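Local coordinates for protein TRAP dicarboxylate transporter, DctP subunit (Anaerococcus prevoti, PDB 4N91) that binds D-glucuronate in both its alpha and beta forms and probably serves as the periplasmic solute-binding component of a TRAP transporter, at residues Asn216-Ser219 with Leu220-Asn223; Lys285-Ala288 with Ser289-Val293; Ser194-Gly197 with Phe198-Tyr202; Gln39-His43 with Pro44-Gly48. All coordinates share one frame; numbering follows the deposited sequence.

Contact 1: Asn216-Ser219 with Leu220-Asn223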
loop_
_atom_site.group_PDB
_atom_site.type_symbol
_atom_site.label_atom_id
_atom_site.label_comp_id
_atom_site.label_asym_id
_atom_site.label_seq_id
_atom_site.Cartn_x
_atom_site.Cartn_y
_atom_site.Cartn_z
ATOM N N ASN A 216 -8.088 -2.683 -2.777
ATOM C CA ASN A 216 -8.509 -2.104 -4.026
ATOM C C ASN A 216 -9.031 -3.174 -4.991
ATOM O O ASN A 216 -8.989 -4.372 -4.710
ATOM C CB ASN A 216 -7.377 -1.294 -4.648
ATOM C CG ASN A 216 -6.153 -2.134 -4.971
ATOM O OD1 ASN A 216 -6.247 -3.212 -5.605
ATOM N ND2 ASN A 216 -4.996 -1.680 -4.497
ATOM N N GLU A 217 -9.510 -2.740 -6.146
ATOM C CA GLU A 217 -10.149 -3.635 -7.095
ATOM C C GLU A 217 -9.211 -4.621 -7.788
ATOM O O GLU A 217 -9.662 -5.653 -8.265
ATOM C CB GLU A 217 -10.904 -2.834 -8.139
ATOM C CG GLU A 217 -11.940 -1.888 -7.541
ATOM C CD GLU A 217 -11.437 -0.468 -7.281
ATOM O OE1 GLU A 217 -10.250 -0.261 -6.932
ATOM O OE2 GLU A 217 -12.270 0.467 -7.442
HETATM N N MSE A 218 -7.922 -4.304 -7.827
HETATM C CA MSE A 218 -6.954 -5.152 -8.507
HETATM C C MSE A 218 -6.794 -6.499 -7.807
HETATM O O MSE A 218 -6.436 -7.496 -8.428
HETATM C CB MSE A 218 -5.614 -4.426 -8.654
HETATM C CG MSE A 218 -5.562 -3.481 -9.824
HETATM SE SE MSE A 218 -5.350 -4.537 -11.402
HETATM C CE MSE A 218 -3.428 -4.699 -11.657
ATOM N N SER A 219 -7.079 -6.544 -6.512
ATOM C CA SER A 219 -7.061 -7.806 -5.779
ATOM C C SER A 219 -8.059 -8.784 -6.353
ATOM O O SER A 219 -7.842 -9.988 -6.287
ATOM C CB SER A 219 -7.410 -7.598 -4.296
ATOM O OG SER A 219 -6.285 -7.077 -3.588
ATOM N N LEU A 220 -9.191 -8.284 -6.836
ATOM C CA LEU A 220 -10.251 -9.154 -7.306
ATOM C C LEU A 220 -9.837 -9.905 -8.563
ATOM O O LEU A 220 -10.239 -11.035 -8.774
ATOM C CB LEU A 220 -11.503 -8.347 -7.650
ATOM C CG LEU A 220 -12.164 -7.592 -6.497
ATOM C CD1 LEU A 220 -13.264 -6.674 -7.002
ATOM C CD2 LEU A 220 -12.714 -8.592 -5.490
ATOM N N THR A 221 -9.056 -9.233 -9.400
ATOM C CA THR A 221 -8.801 -9.709 -10.760
ATOM C C THR A 221 -7.378 -10.239 -10.858
ATOM O O THR A 221 -7.177 -11.433 -11.089
ATOM C CB THR A 221 -9.098 -8.599 -11.791
ATOM O OG1 THR A 221 -8.342 -7.417 -11.457
ATOM C CG2 THR A 221 -10.587 -8.273 -11.813
ATOM N N ASP A 222 -6.398 -9.375 -10.599
ATOM C CA ASP A 222 -5.008 -9.754 -10.729
ATOM C C ASP A 222 -4.648 -10.888 -9.768
ATOM O O ASP A 222 -3.837 -11.773 -10.089
ATOM C CB ASP A 222 -4.111 -8.536 -10.489
ATOM C CG ASP A 222 -2.823 -8.610 -11.271
ATOM O OD1 ASP A 222 -2.863 -9.054 -12.447
ATOM O OD2 ASP A 222 -1.778 -8.241 -10.712
ATOM N N ASN A 223 -5.254 -10.877 -8.575
ATOM C CA ASN A 223 -4.958 -11.870 -7.553
ATOM C C ASN A 223 -6.076 -12.890 -7.380
ATOM O O ASN A 223 -5.975 -13.778 -6.548
ATOM C CB ASN A 223 -4.631 -11.191 -6.231
ATOM C CG ASN A 223 -3.603 -10.093 -6.412
ATOM O OD1 ASN A 223 -3.950 -8.930 -6.623
ATOM N ND2 ASN A 223 -2.333 -10.481 -6.456
#

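Contact 2: Lys285-Ala288 with Ser289-Val293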
loop_
_atom_site.group_PDB
_atom_site.type_symbol
_atom_site.label_atom_id
_atom_site.label_comp_id
_atom_site.label_asym_id
_atom_site.label_seq_id
_atom_site.Cartn_x
_atom_site.Cartn_y
_atom_site.Cartn_z
ATOM N N LYS A 285 -11.966 -3.028 -12.786
ATOM C CA LYS A 285 -13.386 -2.884 -12.467
ATOM C C LYS A 285 -14.229 -3.615 -13.516
ATOM O O LYS A 285 -15.204 -4.274 -13.174
ATOM C CB LYS A 285 -13.804 -1.422 -12.408
ATOM C CG LYS A 285 -13.207 -0.639 -11.254
ATOM C CD LYS A 285 -13.674 0.803 -11.338
ATOM C CE LYS A 285 -12.750 1.736 -10.619
ATOM N NZ LYS A 285 -13.197 3.139 -10.826
ATOM N N GLU A 286 -13.846 -3.499 -14.785
ATOM C CA GLU A 286 -14.606 -4.111 -15.869
ATOM C C GLU A 286 -14.501 -5.638 -15.816
ATOM O O GLU A 286 -15.506 -6.358 -15.946
ATOM C CB GLU A 286 -14.120 -3.568 -17.213
ATOM C CG GLU A 286 -14.521 -4.417 -18.426
ATOM C CD GLU A 286 -16.021 -4.460 -18.647
ATOM O OE1 GLU A 286 -16.736 -3.630 -18.042
ATOM O OE2 GLU A 286 -16.487 -5.325 -19.427
ATOM N N LYS A 287 -13.289 -6.137 -15.623
ATOM C CA LYS A 287 -13.057 -7.566 -15.556
ATOM C C LYS A 287 -13.779 -8.173 -14.338
ATOM O O LYS A 287 -14.372 -9.250 -14.431
ATOM C CB LYS A 287 -11.556 -7.848 -15.526
ATOM C CG LYS A 287 -11.173 -9.288 -15.224
ATOM C CD LYS A 287 -11.257 -10.199 -16.441
ATOM C CE LYS A 287 -11.029 -11.664 -16.046
ATOM N NZ LYS A 287 -9.919 -11.832 -15.052
ATOM N N ALA A 288 -13.760 -7.467 -13.208
ATOM C CA ALA A 288 -14.500 -7.924 -12.021
ATOM C C ALA A 288 -15.996 -8.052 -12.326
ATOM O O ALA A 288 -16.639 -9.052 -11.987
ATOM C CB ALA A 288 -14.271 -6.977 -10.855
ATOM N N SER A 289 -16.555 -7.052 -12.993
ATOM C CA SER A 289 -17.953 -7.133 -13.396
ATOM C C SER A 289 -18.197 -8.380 -14.244
ATOM O O SER A 289 -19.153 -9.117 -14.026
ATOM C CB SER A 289 -18.353 -5.883 -14.164
ATOM O OG SER A 289 -18.439 -4.776 -13.289
ATOM N N GLU A 290 -17.304 -8.640 -15.189
ATOM C CA GLU A 290 -17.462 -9.771 -16.079
ATOM C C GLU A 290 -17.346 -11.099 -15.334
ATOM O O GLU A 290 -17.964 -12.081 -15.737
ATOM C CB GLU A 290 -16.430 -9.707 -17.208
ATOM C CG GLU A 290 -16.613 -8.527 -18.138
ATOM C CD GLU A 290 -15.500 -8.428 -19.174
ATOM O OE1 GLU A 290 -14.454 -9.091 -19.003
ATOM O OE2 GLU A 290 -15.670 -7.685 -20.157
HETATM N N MSE A 291 -16.578 -11.111 -14.243
HETATM C CA MSE A 291 -16.394 -12.281 -13.391
HETATM C C MSE A 291 -17.604 -12.521 -12.479
HETATM O O MSE A 291 -17.663 -13.523 -11.772
HETATM C CB MSE A 291 -15.167 -12.101 -12.491
HETATM C CG MSE A 291 -13.847 -12.233 -13.163
HETATM SE SE MSE A 291 -12.483 -11.684 -11.862
HETATM C CE MSE A 291 -12.758 -13.076 -10.570
ATOM N N GLY A 292 -18.538 -11.582 -12.440
ATOM C CA GLY A 292 -19.708 -11.734 -11.593
ATOM C C GLY A 292 -19.655 -10.959 -10.290
ATOM O O GLY A 292 -20.512 -11.126 -9.424
ATOM N N VAL A 293 -18.658 -10.097 -10.122
ATOM C CA VAL A 293 -18.620 -9.315 -8.898
ATOM C C VAL A 293 -19.691 -8.244 -8.941
ATOM O O VAL A 293 -19.871 -7.539 -9.942
ATOM C CB VAL A 293 -17.232 -8.676 -8.670
ATOM C CG1 VAL A 293 -17.241 -7.745 -7.458
ATOM C CG2 VAL A 293 -16.175 -9.746 -8.532
#

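Contact 3: Ser194-Gly197 with Phe198-Tyr202. With BDP (beta-D-glucopyranuronic acid), chain C.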
loop_
_atom_site.group_PDB
_atom_site.type_symbol
_atom_site.label_atom_id
_atom_site.label_comp_id
_atom_site.label_asym_id
_atom_site.label_seq_id
_atom_site.Cartn_x
_atom_site.Cartn_y
_atom_site.Cartn_z
ATOM N N SER A 194 -7.866 -11.088 10.636
ATOM C CA SER A 194 -6.952 -12.184 10.413
ATOM C C SER A 194 -5.791 -11.672 9.605
ATOM O O SER A 194 -5.830 -11.681 8.390
ATOM C CB SER A 194 -7.618 -13.319 9.623
ATOM O OG SER A 194 -8.529 -14.002 10.437
ATOM N N PRO A 195 -4.730 -11.235 10.281
ATOM C CA PRO A 195 -3.579 -10.692 9.530
ATOM C C PRO A 195 -2.772 -11.791 8.856
ATOM O O PRO A 195 -2.503 -12.810 9.489
ATOM C CB PRO A 195 -2.727 -10.013 10.599
ATOM C CG PRO A 195 -3.480 -10.163 11.878
ATOM C CD PRO A 195 -4.585 -11.102 11.730
HETATM N N MSE A 196 -2.411 -11.594 7.594
HETATM C CA MSE A 196 -1.592 -12.566 6.865
HETATM C C MSE A 196 -1.070 -11.898 5.609
HETATM O O MSE A 196 -1.583 -10.853 5.186
HETATM C CB MSE A 196 -2.407 -13.800 6.475
HETATM C CG MSE A 196 -3.497 -13.478 5.473
HETATM SE SE MSE A 196 -4.688 -14.989 5.087
HETATM C CE MSE A 196 -5.594 -15.084 6.755
ATOM N N GLY A 197 -0.054 -12.501 5.006
ATOM C CA GLY A 197 0.525 -11.969 3.795
ATOM C C GLY A 197 -0.367 -12.074 2.573
ATOM O O GLY A 197 -1.222 -12.931 2.488
ATOM N N PHE A 198 -0.143 -11.173 1.633
ATOM C CA PHE A 198 -1.048 -10.982 0.496
ATOM C C PHE A 198 -1.177 -12.258 -0.328
ATOM O O PHE A 198 -2.262 -12.612 -0.778
ATOM C CB PHE A 198 -0.505 -9.833 -0.328
ATOM C CG PHE A 198 -1.443 -9.299 -1.387
ATOM C CD1 PHE A 198 -2.781 -9.076 -1.114
ATOM C CD2 PHE A 198 -0.958 -8.955 -2.627
ATOM C CE1 PHE A 198 -3.625 -8.553 -2.072
ATOM C CE2 PHE A 198 -1.808 -8.426 -3.598
ATOM C CZ PHE A 198 -3.121 -8.219 -3.317
ATOM N N GLY A 199 -0.058 -12.946 -0.556
ATOM C CA GLY A 199 -0.075 -14.189 -1.296
ATOM C C GLY A 199 -0.875 -15.341 -0.730
ATOM O O GLY A 199 -1.169 -16.309 -1.449
ATOM N N GLU A 200 -1.214 -15.256 0.557
ATOM C CA GLU A 200 -2.010 -16.268 1.219
ATOM C C GLU A 200 -3.521 -16.108 1.088
ATOM O O GLU A 200 -4.293 -17.034 1.395
ATOM C CB GLU A 200 -1.607 -16.259 2.681
ATOM C CG GLU A 200 -0.098 -16.605 2.791
ATOM C CD GLU A 200 0.656 -15.941 3.913
ATOM O OE1 GLU A 200 0.145 -15.950 5.040
ATOM O OE2 GLU A 200 1.801 -15.458 3.675
ATOM N N VAL A 201 -3.946 -14.925 0.666
ATOM C CA VAL A 201 -5.345 -14.549 0.798
ATOM C C VAL A 201 -6.260 -15.366 -0.111
ATOM O O VAL A 201 -7.325 -15.794 0.327
ATOM C CB VAL A 201 -5.523 -13.032 0.555
ATOM C CG1 VAL A 201 -6.990 -12.642 0.626
ATOM C CG2 VAL A 201 -4.686 -12.226 1.527
ATOM N N TYR A 202 -5.855 -15.610 -1.364
ATOM C CA TYR A 202 -6.717 -16.350 -2.285
ATOM C C TYR A 202 -7.111 -17.724 -1.714
ATOM O O TYR A 202 -8.275 -18.082 -1.669
ATOM C CB TYR A 202 -6.004 -16.501 -3.618
ATOM C CG TYR A 202 -6.751 -17.352 -4.590
ATOM C CD1 TYR A 202 -7.790 -16.832 -5.333
ATOM C CD2 TYR A 202 -6.414 -18.686 -4.758
ATOM C CE1 TYR A 202 -8.482 -17.635 -6.253
ATOM C CE2 TYR A 202 -7.106 -19.493 -5.649
ATOM C CZ TYR A 202 -8.128 -18.954 -6.392
ATOM O OH TYR A 202 -8.807 -19.738 -7.301
HETATM C C1 BDP C . -2.174 -4.040 -2.210
HETATM C C2 BDP C . -0.913 -3.335 -2.002
HETATM C C3 BDP C . 0.164 -4.300 -1.602
HETATM C C4 BDP C . -0.183 -4.999 -0.403
HETATM C C5 BDP C . -1.491 -5.664 -0.587
HETATM C C6 BDP C . -2.002 -6.310 0.727
HETATM O O2 BDP C . -0.551 -2.947 -3.386
HETATM O O3 BDP C . 1.434 -3.589 -1.433
HETATM O O4 BDP C . 0.739 -5.869 0.015
HETATM O O5 BDP C . -2.520 -4.694 -0.988
HETATM O O6A BDP C . -1.221 -7.130 1.256
HETATM O O1 BDP C . -3.205 -3.026 -2.312
HETATM O O6B BDP C . -3.204 -6.163 1.046
#

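Contact 4: Gln39-His43 with Pro44-Gly48. With BDP (beta-D-glucopyranuronic acid), chain C.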
loop_
_atom_site.group_PDB
_atom_site.type_symbol
_atom_site.label_atom_id
_atom_site.label_comp_id
_atom_site.label_asym_id
_atom_site.label_seq_id
_atom_site.Cartn_x
_atom_site.Cartn_y
_atom_site.Cartn_z
ATOM N N GLN A 39 3.656 -8.268 -6.432
ATOM C CA GLN A 39 2.599 -8.202 -7.458
ATOM C C GLN A 39 2.951 -9.025 -8.681
ATOM O O GLN A 39 4.099 -9.399 -8.908
ATOM C CB GLN A 39 2.338 -6.762 -7.891
ATOM C CG GLN A 39 2.053 -5.804 -6.723
ATOM C CD GLN A 39 0.665 -5.936 -6.138
ATOM O OE1 GLN A 39 -0.104 -6.864 -6.436
ATOM N NE2 GLN A 39 0.332 -4.989 -5.284
ATOM N N SER A 40 1.946 -9.277 -9.505
ATOM C CA SER A 40 2.183 -9.951 -10.759
ATOM C C SER A 40 2.975 -9.089 -11.729
ATOM O O SER A 40 3.100 -7.850 -11.571
ATOM C CB SER A 40 0.856 -10.316 -11.398
ATOM O OG SER A 40 0.302 -9.234 -12.103
ATOM N N GLN A 41 3.465 -9.734 -12.780
ATOM C CA GLN A 41 4.184 -9.036 -13.844
ATOM C C GLN A 41 3.307 -8.095 -14.677
ATOM O O GLN A 41 3.835 -7.266 -15.406
ATOM C CB GLN A 41 4.868 -10.053 -14.742
ATOM C CG GLN A 41 6.036 -10.728 -14.061
ATOM C CD GLN A 41 6.711 -11.732 -14.956
ATOM O OE1 GLN A 41 7.368 -11.368 -15.928
ATOM N NE2 GLN A 41 6.529 -13.008 -14.650
ATOM N N ASN A 42 1.986 -8.202 -14.561
ATOM C CA ASN A 42 1.079 -7.305 -15.272
ATOM C C ASN A 42 0.709 -6.060 -14.469
ATOM O O ASN A 42 0.105 -5.130 -14.989
ATOM C CB ASN A 42 -0.200 -8.045 -15.625
ATOM C CG ASN A 42 0.039 -9.141 -16.645
ATOM O OD1 ASN A 42 0.735 -8.937 -17.642
ATOM N ND2 ASN A 42 -0.516 -10.306 -16.391
ATOM N N HIS A 43 1.059 -6.059 -13.190
ATOM C CA HIS A 43 0.592 -5.018 -12.286
ATOM C C HIS A 43 1.382 -3.714 -12.529
ATOM O O HIS A 43 2.554 -3.757 -12.840
ATOM C CB HIS A 43 0.808 -5.545 -10.857
ATOM C CG HIS A 43 0.222 -4.687 -9.783
ATOM N ND1 HIS A 43 0.832 -3.528 -9.364
ATOM C CD2 HIS A 43 -0.882 -4.833 -9.018
ATOM C CE1 HIS A 43 0.120 -2.983 -8.391
ATOM N NE2 HIS A 43 -0.924 -3.768 -8.158
ATOM N N PRO A 44 0.741 -2.544 -12.361
ATOM C CA PRO A 44 1.418 -1.234 -12.471
ATOM C C PRO A 44 2.773 -1.135 -11.782
ATOM O O PRO A 44 3.686 -0.481 -12.264
ATOM C CB PRO A 44 0.415 -0.293 -11.823
ATOM C CG PRO A 44 -0.894 -0.890 -12.225
ATOM C CD PRO A 44 -0.680 -2.372 -12.015
ATOM N N THR A 45 2.892 -1.697 -10.594
ATOM C CA THR A 45 4.165 -1.691 -9.878
ATOM C C THR A 45 5.276 -2.398 -10.603
ATOM O O THR A 45 6.405 -1.914 -10.630
ATOM C CB THR A 45 3.930 -2.260 -8.459
ATOM O OG1 THR A 45 3.085 -1.352 -7.763
ATOM C CG2 THR A 45 5.245 -2.457 -7.709
ATOM N N HIS A 46 4.988 -3.543 -11.223
ATOM C CA HIS A 46 6.002 -4.200 -12.018
ATOM C C HIS A 46 6.370 -3.346 -13.245
ATOM O O HIS A 46 7.544 -3.186 -13.553
ATOM C CB HIS A 46 5.567 -5.602 -12.452
ATOM C CG HIS A 46 6.667 -6.383 -13.087
ATOM N ND1 HIS A 46 7.787 -6.798 -12.402
ATOM C CD2 HIS A 46 6.846 -6.786 -14.365
ATOM C CE1 HIS A 46 8.602 -7.433 -13.220
ATOM N NE2 HIS A 46 8.044 -7.457 -14.415
ATOM N N LEU A 47 5.364 -2.769 -13.907
ATOM C CA LEU A 47 5.601 -1.942 -15.088
ATOM C C LEU A 47 6.428 -0.718 -14.696
ATOM O O LEU A 47 7.339 -0.332 -15.424
ATOM C CB LEU A 47 4.292 -1.510 -15.728
ATOM C CG LEU A 47 3.356 -2.654 -16.115
ATOM C CD1 LEU A 47 2.055 -2.104 -16.686
ATOM C CD2 LEU A 47 4.030 -3.565 -17.089
ATOM N N GLY A 48 6.117 -0.104 -13.561
ATOM C CA GLY A 48 6.927 1.006 -13.084
ATOM C C GLY A 48 8.367 0.598 -12.796
ATOM O O GLY A 48 9.332 1.313 -13.114
HETATM C C1 BDP C . -2.174 -4.040 -2.210
HETATM C C2 BDP C . -0.913 -3.335 -2.002
HETATM C C3 BDP C . 0.164 -4.300 -1.602
HETATM C C4 BDP C . -0.183 -4.999 -0.403
HETATM C C5 BDP C . -1.491 -5.664 -0.587
HETATM C C6 BDP C . -2.002 -6.310 0.727
HETATM O O2 BDP C . -0.551 -2.947 -3.386
HETATM O O3 BDP C . 1.434 -3.589 -1.433
HETATM O O4 BDP C . 0.739 -5.869 0.015
HETATM O O5 BDP C . -2.520 -4.694 -0.988
HETATM O O6A BDP C . -1.221 -7.130 1.256
HETATM O O1 BDP C . -3.205 -3.026 -2.312
HETATM O O6B BDP C . -3.204 -6.163 1.046
HETATM O O HOH W 1 2.512 -2.475 -5.407
HETATM O O HOH W 2 8.895 -8.755 -16.515
#

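Contact 1: Asn216-Ser219 with Leu220-Asn223
Met218 O takes two amide protons from the following turn: Asp222 N bonds to Met218 O at 2.9 Å and Thr221 N to Met218 O at 3.3 Å. Leu220 N likewise bonds to Glu217 O, at 3.0 Å. Three- and four-residue spacings are thus mixed, as befits the short, weakly bonded helix 218-221.

A side-chain cap starts the turn: Asn216 OD1 accepts a weak bond from Met218 N at 3.0 Å. The same amide turns its ND2 to Ala151 O.

Packing rests on Met218, a selenomethionine bent at both chi2 (-76°) and chi3 (-90°), which in one of two modelled conformers curls its methyl round to the Asp222 carboxylate, a tentative contact with CE lying 4.0 Å from Asp222 CG. Asp222 OD2 is bonded to Ser40 OG and Glu217 OE2 to Tyr234 OH, so both carboxylates find hydroxyl partners beyond the turn.

Asn216 contributes to the beta-D-glucuronate site. The weak bond at OD1 and the one from ND2 to Ala151 O together probably limit the rotation of its amide and keep it beside the sugar.

Contact 2: Lys285-Ala288 with Ser289-Val293
Glu286 CG is swung opposite its backbone N (chi1 162°) and its chain then bends, whereas Glu290 CG leaves opposite the carbonyl carbon (chi1 -65°) and runs on extended. The two acids, one turn apart, therefore meet at their carboxylates, with Glu286 OE2 2.6 Å from Glu290 OE2 and the carboxylate planes nearly perpendicular. Two carboxylates this close, on an exposed face of the helix, would repel if both were ionised; the closeness may raise the pKa of one. Beside them the aliphatic part of Lys287 lies against Met291, a selenomethionine, with Lys287 CE 4.1 Å from Met291 CG.

The backbone beneath is regular until its last turn: Ser289 N bonds to Lys285 O at 3.1 Å, and Met291 N to Lys287 O at 2.9 Å. A Schellman motif then ends the helix. Gly292 N returns to Ser289 O at 3.0 Å and Val293 N to Ala288 O at 2.9 Å, with Gly292 at a phi of 101°, where any side chain would collide with the carbonyl of Met291, which suits glycine. An apolar contact accompanies the turn, Ala288 CB lying 4.1 Å from Val293 CB.

Ala288 rests on Leu220 and Thr221 of helix 218-221 and on Phe295, while Val293 meets Tyr232 of strand 231-238 as the chain leaves helix 256-290 for strand 294-296.

Contact 3: Ser194-Gly197 with Phe198-Tyr202
Phe198, next to Gly197 in the turn, lays one ring face against the bound beta-D-glucuronate, whose C5 stands 3.6 Å above the ring plane, over its centre. A chi1 of -168° carries the ring away from Gly197 and into the pocket. The sugar carboxylate bears on the near end of the side chain, O6A lying 3.2 Å from Phe198 CB and C6 3.4 Å from Phe198 CD1. Arg175, Arg154, Gln77, Asn38 and Asn215 hydrogen-bond the same ligand. With an alanine here, the C5 side of the sugar would probably lose the flat apolar surface it rests on and be freer to tilt in its site.

Behind the ring a tight turn fixes the backbone. Gly197 O accepts from Glu200 N at 3.0 Å, and Phe198 O accepts from Val201 N at 3.2 Å. Glu200 also folds its bent side chain back, OE1 making a weak bond to Gly197 N at 3.5 Å; a CB on Gly197 would clash with Glu200 OE2 in this conformation. Farther out, the selenomethionine Met196 flanks the turn, its SE 4.1 Å from Glu200 CB and its CG 4.3 Å from Val201 CG2. Met196 O is bonded to Arg175 NH2, a bond that probably helps to position this ligand-binding arginine.

The stretch leads from strand 192-195, paired in parallel with strand 173-176, into helix 201-207, and Val201 packs on Arg175 of that neighbouring strand.

Contact 4: Gln39-His43 with Pro44-Gly48
His43 is the N-cap of helix 44-60, and its ring ND1 accepts from Thr45 N at 3.0 Å along a nearly straight bond (163°) close to the ring plane. This is the tight part of the contact. Pro44 CD lies over one face of the imidazole, 3.5 Å from its centroid in a CH-pi contact, and Gln39 CD lies over the rim of the opposite face, 3.3 Å above the plane. A chi1 of -172° places the ring between them. His43 O receives Leu47 N at 3.2 Å in the carbonyl plane, with a weaker bond from His46 N. Before the cap, a type I turn from Ser40 to His43 is reinforced by an ST turn in which Ser40 OG, itself hydrogen-bonded to Asp222 OD2, accepts from Asn42 N. A leucine in place of His43 would probably leave Thr45 N without its capping acceptor and Gln39 without the flat ring that steadies its amide.

The solvent side is looser. Gln41, exposed, sets its CG over the His46 ring at 4.1 Å from the centroid, and a water 2.6 Å from His46 NE2 ties that ring to Gln41 OE1. His46 ND1 turns instead to His37.

On the ligand side, a water 2.7 Å from Thr45 OG1 is bonded only weakly by Gln39 NE2, and the same Gln39 NE2 comes within 2.9 Å of O2 of the bound beta-D-glucuronate.

How the contacts relate
Contact 1 is the most buried of the four and touches each of the others. A hydrogen bond and packing join it to contact 4, its Ser219 and Asn223 lie against the Phe198 ring of contact 3, and its Thr221 packs against Lys287 and Ala288 of contact 2. Contacts 3 and 4 bring unlike chemistry to one sugar, an apolar ring face and an amide, and meet where Phe198 approaches Gln39; contact 1 reaches the same sugar through Asn216. Contact 2 lies nearer the surface, its centre about 22 Å from the centre of the chain, and touches no ligand. A Schellman turn with exposed acids closes the C-terminal end of helix 256-290 in contact 2, a histidine cap the N-terminal end of helix 44-60 in contact 4.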